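Local coordinates for nuclease-like protein (Chaetomium thermophilum, PDB 6GRB) that probably resolves four-way (Holliday) DNA junctions and cuts 5'-flaps as a metal-dependent nuclease of the GEN1 family, at residues 75-80 with 126-131; 363-368 with 453-458; 392-397 with 433-438. All coordinates share one frame; numbering follows the deposited sequence.

The chain is the N-terminal part of a longer junction-resolving enzyme, and the three contacts divide between the nuclease core and the GEN1 C-terminal domain of this piece. Interaction 1 lies in the core, its Val-77 side chain about 11 Å from a bound magnesium ion and its nearest atom about 10 Å from the DNA. Interactions 2 and 3 both fall in the C-terminal domain, with nearest atoms about 33 Å and 30 Å from the nucleic acid. Along the chain, interaction 3 is nested inside the loop that interaction 2 closes; their centres are 25 Å apart and their nearest atoms about 6 Å. Interaction 1 precedes both, its centre 38 Å and 40 Å from theirs.

Interaction 1 of 3, residues 75-80 with 126-131; sequences IFVFDG and AYLEQQ
Leu-128 reaches from the helix to the strand and meets Ile-75 and Val-77 with a single methyl group. Its CB directs the side chain at the sheet but stops short of it, Leu-128 CB being 5.9 Å from Ile-75 CG2. CG, set beside the backbone N (chi1 -63°), carries the branch onward. From there CD1 continues the chain fully extended (chi2 -177°, anti to CA) and lands between the two strand residues: Leu-128 CD1 is 4.3 Å from Val-77 CG2 and 4.4 Å from Ile-75 CG2, and Ile-75 CD1 is a further 4.4 Å neighbour of the same methyl. The other methyl, CD2, turns from the strand; Leu-128 also touches Ile-288 and Leu-291 of helix 285-294. This is a helix lying against the central sheet of the PIN-like nuclease core, and it joins the XPG N-terminal region to the I-region. Strand 73-78 runs parallel between 34-37 and 113-116, so alternate residues face opposite ways: the beta-branched Ile-75 and Val-77, well suited to a strand, look toward helix 121-130, while Phe-76 and Phe-78 project from the other face, Phe-76 against Phe-64. Leucine, unbranched at CB, is at home in the helix and long enough to span the gap. Val-77 also touches Ala-121, Glu-124 and Cys-125 of the helix, whose Glu-122, a metal ligand in another structure of this protein, lies about 8 Å away between side chains. Just beyond the strand, Asp-79 OD2 accepts a hydrogen bond from Ala-121 N.

Interaction 2 of 3, residues 363-368 with 453-458; sequences KGISMR and PVTVED
Ile-365 brings its terminal methyl over a flat group of the helix backbone, the peptide unit joining Thr-455 to Val-456. CD1 stands above one face of that peptide plane but is offset to its rim, between the carbonyl oxygen and the next alpha carbon: Ile-365 CD1 is 3.8 Å from Thr-455 O and 4.0 Å from Val-456 CA. It is a van der Waals approach, since the methyl has no polar hydrogen to offer.

Methyls of two consecutive helix residues complete the seat of CD1. Thr-455 CG2 is 4.0 Å away from Ile-365 CD1, the two side chains crossing at a slant, and Val-456 CG2 is 4.1 Å from the same carbon. Ile-365 gets there by extending CD1 away from CA (chi2 168°), so that its long branch bridges the space between strand and helix. Isoleucine suits the place on both counts: branched at CB, it is at home in a strand, and its longer arm reaches the helix. Threonine suits the boundary because its two branches do different work: CG2 supplies the apolar contact, whereas OG1 hydrogen-bonds to Glu-358 OE1. The other oxygen of that carboxylate accepts from Val-454 N, so Glu-358 grips the first turn of the helix at two points, and Pro-453, whose missing N-H costs nothing in a first turn, begins it.

The arrangement, a three-stranded antiparallel sheet with a C-terminal helix, is consistent with a chromodomain, as in human GEN1. Ile-365 and Arg-368 both touch Trp-459 on the next turn of helix 453-464, and Ile-365 also touches Leu-380 on strand 377-384, the strand that pairs with the outermost strand 364-371.

Interaction 3 of 3, residues 392-397 with 433-438; sequences LDPGQE and FDPWQP
Pro-394 and Pro-435 meet ring to ring, Pro-394 CG lying 4.0 Å from Pro-435 CG, as the rings pass alongside each other, running opposite ways. Pro-394 also approaches the indole obliquely, with its CD 4.2 Å from Trp-436 NE1. A third touch is polar against aromatic: Asp-393 OD1 comes to the indole edge near its plane, 4.0 Å from Trp-436 CZ2, with the carboxylate turned 77° from the ring. Such an edge carries a slight positive charge and probably tolerates the acid well. Asp-393 reaches it because its CG stands anti to the backbone N (chi1 -171°). Tryptophan suits its place because the broad indole reaches both Asp-393 and Pro-394 from one turn position.

Each partner is set by a compact turn, the two brought together on either side of a connection in the C-terminal domain that is mostly not modelled, probably because it is flexible. Residues 394-396 form a short 3-10 turn, for which proline's fixed phi is apt. Opposite, Asp-434 to Gln-437 make a type I beta turn overlaid by an Asx turn: Asp-434 OD1 accepts from Trp-436 N at 2.6 Å, the donor lying 44° out of the carboxylate plane, and Pro-435 fits the second turn position.

Farther out, Ile-323 of helix 318-340 touches both Pro-394 and Phe-433, and Ala-387 of helix 386-390 backs Pro-435 and Trp-436. Glu-397 fastens its loop to helix 303-313 by salt bridges with Arg-307 and Arg-311.

Interaction 1 of 3, residues 75-80 with 126-131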
loop_
_atom_site.group_PDB
_atom_site.type_symbol
_atom_site.label_atom_id
_atom_site.label_comp_id
_atom_site.label_asym_id
_atom_site.label_seq_id
_atom_site.Cartn_x
_atom_site.Cartn_y
_atom_site.Cartn_z
ATOM N N ILE A 75 1.271 5.657 -5.914
ATOM C CA ILE A 75 2.214 6.746 -5.650
ATOM C C ILE A 75 3.155 6.281 -4.537
ATOM O O ILE A 75 2.717 5.952 -3.425
ATOM C CB ILE A 75 1.514 8.084 -5.337
ATOM C CG1 ILE A 75 2.542 9.186 -5.100
ATOM C CG2 ILE A 75 0.590 7.984 -4.156
ATOM C CD1 ILE A 75 2.009 10.597 -5.351
ATOM N N PHE A 76 4.447 6.202 -4.867
ATOM C CA PHE A 76 5.472 5.695 -3.962
ATOM C C PHE A 76 6.090 6.854 -3.189
ATOM O O PHE A 76 6.638 7.767 -3.800
ATOM C CB PHE A 76 6.551 4.957 -4.749
ATOM C CG PHE A 76 6.065 3.714 -5.408
ATOM C CD1 PHE A 76 6.175 2.501 -4.772
ATOM C CD2 PHE A 76 5.517 3.759 -6.680
ATOM C CE1 PHE A 76 5.733 1.346 -5.385
ATOM C CE2 PHE A 76 5.088 2.627 -7.299
ATOM C CZ PHE A 76 5.183 1.418 -6.651
ATOM N N VAL A 77 6.038 6.813 -1.860
ATOM C CA VAL A 77 6.414 7.967 -1.046
ATOM C C VAL A 77 7.762 7.709 -0.365
ATOM O O VAL A 77 7.947 6.688 0.300
ATOM C CB VAL A 77 5.314 8.310 -0.022
ATOM C CG1 VAL A 77 5.662 9.628 0.746
ATOM C CG2 VAL A 77 3.943 8.389 -0.721
ATOM N N PHE A 78 8.685 8.647 -0.524
ATOM C CA PHE A 78 10.044 8.602 -0.002
ATOM C C PHE A 78 10.162 9.565 1.172
ATOM O O PHE A 78 9.559 10.641 1.163
ATOM C CB PHE A 78 11.077 8.971 -1.103
ATOM C CG PHE A 78 11.156 7.960 -2.236
ATOM C CD1 PHE A 78 10.151 7.902 -3.214
ATOM C CD2 PHE A 78 12.211 7.060 -2.305
ATOM C CE1 PHE A 78 10.201 6.961 -4.242
ATOM C CE2 PHE A 78 12.283 6.114 -3.315
ATOM C CZ PHE A 78 11.275 6.046 -4.297
ATOM N N ASP A 79 10.947 9.173 2.173
ATOM C CA ASP A 79 11.121 10.001 3.355
ATOM C C ASP A 79 11.896 11.266 3.011
ATOM O O ASP A 79 12.675 11.308 2.060
ATOM C CB ASP A 79 11.851 9.232 4.453
ATOM C CG ASP A 79 10.934 8.321 5.231
ATOM O OD1 ASP A 79 10.702 7.181 4.761
ATOM O OD2 ASP A 79 10.440 8.719 6.314
ATOM N N GLY A 80 11.645 12.312 3.782
ATOM C CA GLY A 80 12.393 13.539 3.676
ATOM C C GLY A 80 13.146 13.826 4.962
ATOM O O GLY A 80 13.128 13.029 5.916
ATOM N N ALA A 126 -0.492 9.213 4.855
ATOM C CA ALA A 126 -1.768 9.408 5.537
ATOM C C ALA A 126 -2.397 10.744 5.153
ATOM O O ALA A 126 -3.614 10.836 4.936
ATOM C CB ALA A 126 -1.566 9.316 7.050
ATOM N N TYR A 127 -1.583 11.797 5.085
ATOM C CA TYR A 127 -2.089 13.095 4.666
ATOM C C TYR A 127 -2.636 13.036 3.239
ATOM O O TYR A 127 -3.673 13.631 2.943
ATOM C CB TYR A 127 -0.978 14.140 4.811
ATOM C CG TYR A 127 -1.409 15.560 4.527
ATOM C CD1 TYR A 127 -2.444 16.152 5.237
ATOM C CD2 TYR A 127 -0.789 16.303 3.545
ATOM C CE1 TYR A 127 -2.841 17.437 4.983
ATOM C CE2 TYR A 127 -1.167 17.603 3.290
ATOM C CZ TYR A 127 -2.196 18.162 4.004
ATOM O OH TYR A 127 -2.571 19.461 3.722
ATOM N N LEU A 128 -1.958 12.321 2.335
ATOM C CA LEU A 128 -2.455 12.227 0.957
ATOM C C LEU A 128 -3.803 11.518 0.896
ATOM O O LEU A 128 -4.606 11.785 0.001
ATOM C CB LEU A 128 -1.452 11.491 0.063
ATOM C CG LEU A 128 -0.070 12.073 -0.183
ATOM C CD1 LEU A 128 0.739 11.209 -1.160
ATOM C CD2 LEU A 128 -0.117 13.532 -0.612
ATOM N N GLU A 129 -4.059 10.603 1.823
ATOM C CA GLU A 129 -5.335 9.906 1.842
ATOM C C GLU A 129 -6.447 10.792 2.393
ATOM O O GLU A 129 -7.555 10.802 1.851
ATOM C CB GLU A 129 -5.231 8.603 2.648
ATOM C CG GLU A 129 -6.574 8.130 3.115
ATOM C CD GLU A 129 -6.541 6.847 3.907
ATOM O OE1 GLU A 129 -5.470 6.435 4.370
ATOM O OE2 GLU A 129 -7.610 6.238 4.081
ATOM N N GLN A 130 -6.182 11.564 3.449
ATOM C CA GLN A 130 -7.257 12.390 3.973
ATOM C C GLN A 130 -7.532 13.614 3.094
ATOM O O GLN A 130 -8.641 14.154 3.146
ATOM C CB GLN A 130 -6.974 12.758 5.441
ATOM C CG GLN A 130 -5.983 13.860 5.739
ATOM C CD GLN A 130 -5.571 13.880 7.248
ATOM O OE1 GLN A 130 -6.313 13.380 8.134
ATOM N NE2 GLN A 130 -4.380 14.443 7.535
ATOM N N GLN A 131 -6.587 14.022 2.248
ATOM C CA GLN A 131 -6.818 15.015 1.202
ATOM C C GLN A 131 -7.423 14.425 -0.076
ATOM O O GLN A 131 -7.729 15.169 -1.011
ATOM C CB GLN A 131 -5.508 15.726 0.868
ATOM C CG GLN A 131 -4.999 16.566 2.018
ATOM C CD GLN A 131 -5.970 17.691 2.353
ATOM O OE1 GLN A 131 -6.477 18.365 1.458
ATOM N NE2 GLN A 131 -6.265 17.869 3.629
#

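Interaction 2 of 3, residues 363-368 with 453-458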
loop_
_atom_site.group_PDB
_atom_site.type_symbol
_atom_site.label_atom_id
_atom_site.label_comp_id
_atom_site.label_asym_id
_atom_site.label_seq_id
_atom_site.Cartn_x
_atom_site.Cartn_y
_atom_site.Cartn_z
ATOM N N LYS A 363 -6.867 -12.260 -27.852
ATOM C CA LYS A 363 -7.299 -13.109 -28.956
ATOM C C LYS A 363 -8.493 -13.997 -28.613
ATOM O O LYS A 363 -9.234 -14.380 -29.519
ATOM C CB LYS A 363 -6.141 -13.978 -29.439
ATOM C CG LYS A 363 -4.861 -13.198 -29.642
ATOM C CD LYS A 363 -4.962 -12.194 -30.789
ATOM C CE LYS A 363 -3.687 -11.355 -30.869
ATOM N NZ LYS A 363 -3.684 -10.440 -32.035
ATOM N N GLY A 364 -8.714 -14.332 -27.346
ATOM C CA GLY A 364 -9.820 -15.215 -27.020
ATOM C C GLY A 364 -9.971 -15.390 -25.524
ATOM O O GLY A 364 -9.078 -15.058 -24.733
ATOM N N ILE A 365 -11.137 -15.921 -25.154
ATOM C CA ILE A 365 -11.482 -16.279 -23.786
ATOM C C ILE A 365 -11.904 -17.738 -23.796
ATOM O O ILE A 365 -12.609 -18.177 -24.707
ATOM C CB ILE A 365 -12.611 -15.387 -23.228
ATOM C CG1 ILE A 365 -12.264 -13.908 -23.401
ATOM C CG2 ILE A 365 -12.881 -15.700 -21.769
ATOM C CD1 ILE A 365 -13.449 -12.979 -23.130
ATOM N N SER A 366 -11.464 -18.496 -22.799
ATOM C CA SER A 366 -11.710 -19.931 -22.790
ATOM C C SER A 366 -12.364 -20.440 -21.523
ATOM O O SER A 366 -12.733 -21.622 -21.487
ATOM C CB SER A 366 -10.401 -20.714 -23.014
ATOM O OG SER A 366 -9.404 -20.335 -22.074
ATOM N N MET A 367 -12.447 -19.638 -20.474
ATOM C CA MET A 367 -12.981 -20.127 -19.217
ATOM C C MET A 367 -13.226 -18.976 -18.254
ATOM O O MET A 367 -12.929 -17.852 -18.555
ATOM C CB MET A 367 -11.962 -21.119 -18.631
ATOM C CG MET A 367 -12.411 -22.091 -17.545
ATOM S SD MET A 367 -11.161 -23.301 -17.071
ATOM C CE MET A 367 -10.011 -22.961 -18.354
ATOM N N ARG A 368 -13.789 -19.329 -17.102
ATOM C CA ARG A 368 -14.098 -18.401 -16.029
ATOM C C ARG A 368 -13.878 -19.144 -14.717
ATOM O O ARG A 368 -14.009 -20.366 -14.658
ATOM C CB ARG A 368 -15.544 -17.918 -16.133
ATOM C CG ARG A 368 -16.191 -17.605 -14.793
ATOM C CD ARG A 368 -17.184 -16.461 -14.913
ATOM N NE ARG A 368 -17.714 -16.060 -13.613
ATOM C CZ ARG A 368 -18.597 -15.082 -13.436
ATOM N NH1 ARG A 368 -19.054 -14.401 -14.479
ATOM N NH2 ARG A 368 -19.024 -14.785 -12.217
ATOM N N PRO A 453 -14.848 -4.972 -24.546
ATOM C CA PRO A 453 -16.243 -5.318 -24.220
ATOM C C PRO A 453 -16.933 -6.284 -25.178
ATOM O O PRO A 453 -17.736 -7.105 -24.711
ATOM C CB PRO A 453 -16.939 -3.946 -24.204
ATOM C CG PRO A 453 -16.035 -3.028 -24.974
ATOM C CD PRO A 453 -14.664 -3.511 -24.659
ATOM N N VAL A 454 -16.702 -6.212 -26.494
ATOM C CA VAL A 454 -17.509 -7.078 -27.347
ATOM C C VAL A 454 -16.931 -8.488 -27.423
ATOM O O VAL A 454 -17.626 -9.411 -27.872
ATOM C CB VAL A 454 -17.742 -6.466 -28.746
ATOM C CG1 VAL A 454 -18.495 -5.155 -28.613
ATOM C CG2 VAL A 454 -16.464 -6.248 -29.513
ATOM N N THR A 455 -15.694 -8.685 -26.960
ATOM C CA THR A 455 -15.156 -10.037 -26.816
ATOM C C THR A 455 -15.804 -10.771 -25.642
ATOM O O THR A 455 -16.053 -11.979 -25.719
ATOM C CB THR A 455 -13.643 -9.974 -26.635
ATOM O OG1 THR A 455 -13.074 -9.152 -27.662
ATOM C CG2 THR A 455 -13.050 -11.360 -26.722
ATOM N N VAL A 456 -16.084 -10.056 -24.545
ATOM C CA VAL A 456 -16.731 -10.686 -23.399
ATOM C C VAL A 456 -18.191 -11.023 -23.716
ATOM O O VAL A 456 -18.722 -12.020 -23.208
ATOM C CB VAL A 456 -16.595 -9.794 -22.144
ATOM C CG1 VAL A 456 -17.142 -10.495 -20.918
ATOM C CG2 VAL A 456 -15.144 -9.418 -21.910
ATOM N N GLU A 457 -18.867 -10.227 -24.562
ATOM C CA GLU A 457 -20.224 -10.592 -24.975
ATOM C C GLU A 457 -20.213 -11.897 -25.751
ATOM O O GLU A 457 -20.971 -12.825 -25.438
ATOM C CB GLU A 457 -20.875 -9.494 -25.831
ATOM C CG GLU A 457 -20.638 -8.076 -25.350
ATOM C CD GLU A 457 -21.891 -7.218 -25.383
ATOM O OE1 GLU A 457 -22.564 -7.174 -26.442
ATOM O OE2 GLU A 457 -22.200 -6.587 -24.336
ATOM N N ASP A 458 -19.363 -11.978 -26.781
ATOM C CA ASP A 458 -19.350 -13.157 -27.648
ATOM C C ASP A 458 -19.036 -14.413 -26.852
ATOM O O ASP A 458 -19.649 -15.462 -27.077
ATOM C CB ASP A 458 -18.340 -12.979 -28.786
ATOM C CG ASP A 458 -18.657 -11.780 -29.666
ATOM O OD1 ASP A 458 -19.838 -11.587 -30.024
ATOM O OD2 ASP A 458 -17.712 -11.027 -29.994
#

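Interaction 3 of 3, residues 392-397 with 433-438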
loop_
_atom_site.group_PDB
_atom_site.type_symbol
_atom_site.label_atom_id
_atom_site.label_comp_id
_atom_site.label_asym_id
_atom_site.label_seq_id
_atom_site.Cartn_x
_atom_site.Cartn_y
_atom_site.Cartn_z
ATOM N N LEU A 392 8.458 -5.232 -28.485
ATOM C CA LEU A 392 9.852 -5.512 -28.791
ATOM C C LEU A 392 9.967 -6.728 -29.700
ATOM O O LEU A 392 9.082 -7.581 -29.764
ATOM C CB LEU A 392 10.668 -5.725 -27.512
ATOM C CG LEU A 392 10.904 -4.376 -26.849
ATOM C CD1 LEU A 392 11.705 -4.486 -25.577
ATOM C CD2 LEU A 392 11.585 -3.446 -27.851
ATOM N N ASP A 393 11.091 -6.789 -30.409
ATOM C CA ASP A 393 11.370 -7.822 -31.390
ATOM C C ASP A 393 12.616 -8.596 -30.960
ATOM O O ASP A 393 13.702 -7.997 -30.853
ATOM C CB ASP A 393 11.563 -7.163 -32.757
ATOM C CG ASP A 393 11.653 -8.161 -33.888
ATOM O OD1 ASP A 393 11.105 -9.287 -33.769
ATOM O OD2 ASP A 393 12.279 -7.804 -34.907
ATOM N N PRO A 394 12.513 -9.899 -30.663
ATOM C CA PRO A 394 13.710 -10.656 -30.249
ATOM C C PRO A 394 14.835 -10.703 -31.279
ATOM O O PRO A 394 16.008 -10.686 -30.882
ATOM C CB PRO A 394 13.143 -12.056 -29.973
ATOM C CG PRO A 394 11.749 -11.807 -29.541
ATOM C CD PRO A 394 11.273 -10.634 -30.361
ATOM N N GLY A 395 14.522 -10.770 -32.579
ATOM C CA GLY A 395 15.529 -10.903 -33.631
ATOM C C GLY A 395 16.438 -9.695 -33.823
ATOM O O GLY A 395 17.453 -9.818 -34.515
ATOM N N GLN A 396 16.096 -8.538 -33.253
ATOM C CA GLN A 396 16.967 -7.365 -33.290
ATOM C C GLN A 396 18.051 -7.414 -32.216
ATOM O O GLN A 396 18.746 -6.407 -31.995
ATOM C CB GLN A 396 16.132 -6.085 -33.135
ATOM C CG GLN A 396 15.206 -5.828 -34.325
ATOM C CD GLN A 396 14.709 -4.384 -34.418
ATOM O OE1 GLN A 396 14.674 -3.638 -33.422
ATOM N NE2 GLN A 396 14.324 -3.980 -35.635
ATOM N N GLU A 397 18.185 -8.570 -31.552
ATOM C CA GLU A 397 19.072 -8.890 -30.458
ATOM C C GLU A 397 19.920 -10.102 -30.818
ATOM O O GLU A 397 19.434 -11.016 -31.488
ATOM C CB GLU A 397 18.264 -9.185 -29.201
ATOM C CG GLU A 397 17.372 -8.043 -28.772
ATOM C CD GLU A 397 17.866 -7.418 -27.481
ATOM O OE1 GLU A 397 17.049 -6.769 -26.777
ATOM O OE2 GLU A 397 19.081 -7.588 -27.183
ATOM N N PHE A 433 9.870 -21.163 -24.631
ATOM C CA PHE A 433 8.820 -20.138 -24.628
ATOM C C PHE A 433 8.946 -19.279 -25.888
ATOM O O PHE A 433 9.919 -18.532 -26.043
ATOM C CB PHE A 433 8.902 -19.276 -23.365
ATOM C CG PHE A 433 7.989 -18.065 -23.385
ATOM C CD1 PHE A 433 6.650 -18.178 -23.028
ATOM C CD2 PHE A 433 8.473 -16.819 -23.759
ATOM C CE1 PHE A 433 5.818 -17.075 -23.052
ATOM C CE2 PHE A 433 7.647 -15.724 -23.790
ATOM C CZ PHE A 433 6.316 -15.849 -23.437
ATOM N N ASP A 434 7.959 -19.383 -26.784
ATOM C CA ASP A 434 7.923 -18.565 -27.990
ATOM C C ASP A 434 7.065 -17.334 -27.720
ATOM O O ASP A 434 5.840 -17.468 -27.564
ATOM C CB ASP A 434 7.362 -19.360 -29.166
ATOM C CG ASP A 434 7.370 -18.579 -30.491
ATOM O OD1 ASP A 434 7.469 -17.325 -30.503
ATOM O OD2 ASP A 434 7.264 -19.249 -31.548
ATOM N N PRO A 435 7.645 -16.122 -27.679
ATOM C CA PRO A 435 6.828 -14.901 -27.545
ATOM C C PRO A 435 5.813 -14.675 -28.669
ATOM O O PRO A 435 4.986 -13.763 -28.580
ATOM C CB PRO A 435 7.879 -13.778 -27.518
ATOM C CG PRO A 435 9.196 -14.423 -27.981
ATOM C CD PRO A 435 9.093 -15.849 -27.556
ATOM N N TRP A 436 5.850 -15.481 -29.730
ATOM C CA TRP A 436 4.906 -15.293 -30.830
ATOM C C TRP A 436 3.713 -16.243 -30.790
ATOM O O TRP A 436 2.674 -15.931 -31.380
ATOM C CB TRP A 436 5.636 -15.404 -32.171
ATOM C CG TRP A 436 6.604 -14.278 -32.321
ATOM C CD1 TRP A 436 7.959 -14.329 -32.151
ATOM C CD2 TRP A 436 6.286 -12.908 -32.611
ATOM N NE1 TRP A 436 8.508 -13.077 -32.343
ATOM C CE2 TRP A 436 7.501 -12.190 -32.626
ATOM C CE3 TRP A 436 5.090 -12.216 -32.866
ATOM C CZ2 TRP A 436 7.557 -10.818 -32.894
ATOM C CZ3 TRP A 436 5.150 -10.844 -33.125
ATOM C CH2 TRP A 436 6.375 -10.166 -33.137
ATOM N N GLN A 437 3.793 -17.307 -30.016
ATOM C CA GLN A 437 2.661 -18.198 -29.858
ATOM C C GLN A 437 1.720 -17.583 -28.829
ATOM O O GLN A 437 2.095 -16.689 -28.099
ATOM C CB GLN A 437 3.110 -19.559 -29.340
ATOM C CG GLN A 437 3.598 -20.524 -30.403
ATOM C CD GLN A 437 3.083 -20.202 -31.791
ATOM O OE1 GLN A 437 1.896 -20.340 -32.073
ATOM N NE2 GLN A 437 3.979 -19.788 -32.669
ATOM N N PRO A 438 0.478 -18.053 -28.776
ATOM C CA PRO A 438 -0.470 -17.531 -27.776
ATOM C C PRO A 438 -0.101 -17.926 -26.349
ATOM O O PRO A 438 0.187 -19.092 -26.066
ATOM C CB PRO A 438 -1.801 -18.163 -28.203
ATOM C CG PRO A 438 -1.635 -18.379 -29.673
ATOM C CD PRO A 438 -0.212 -18.783 -29.853
#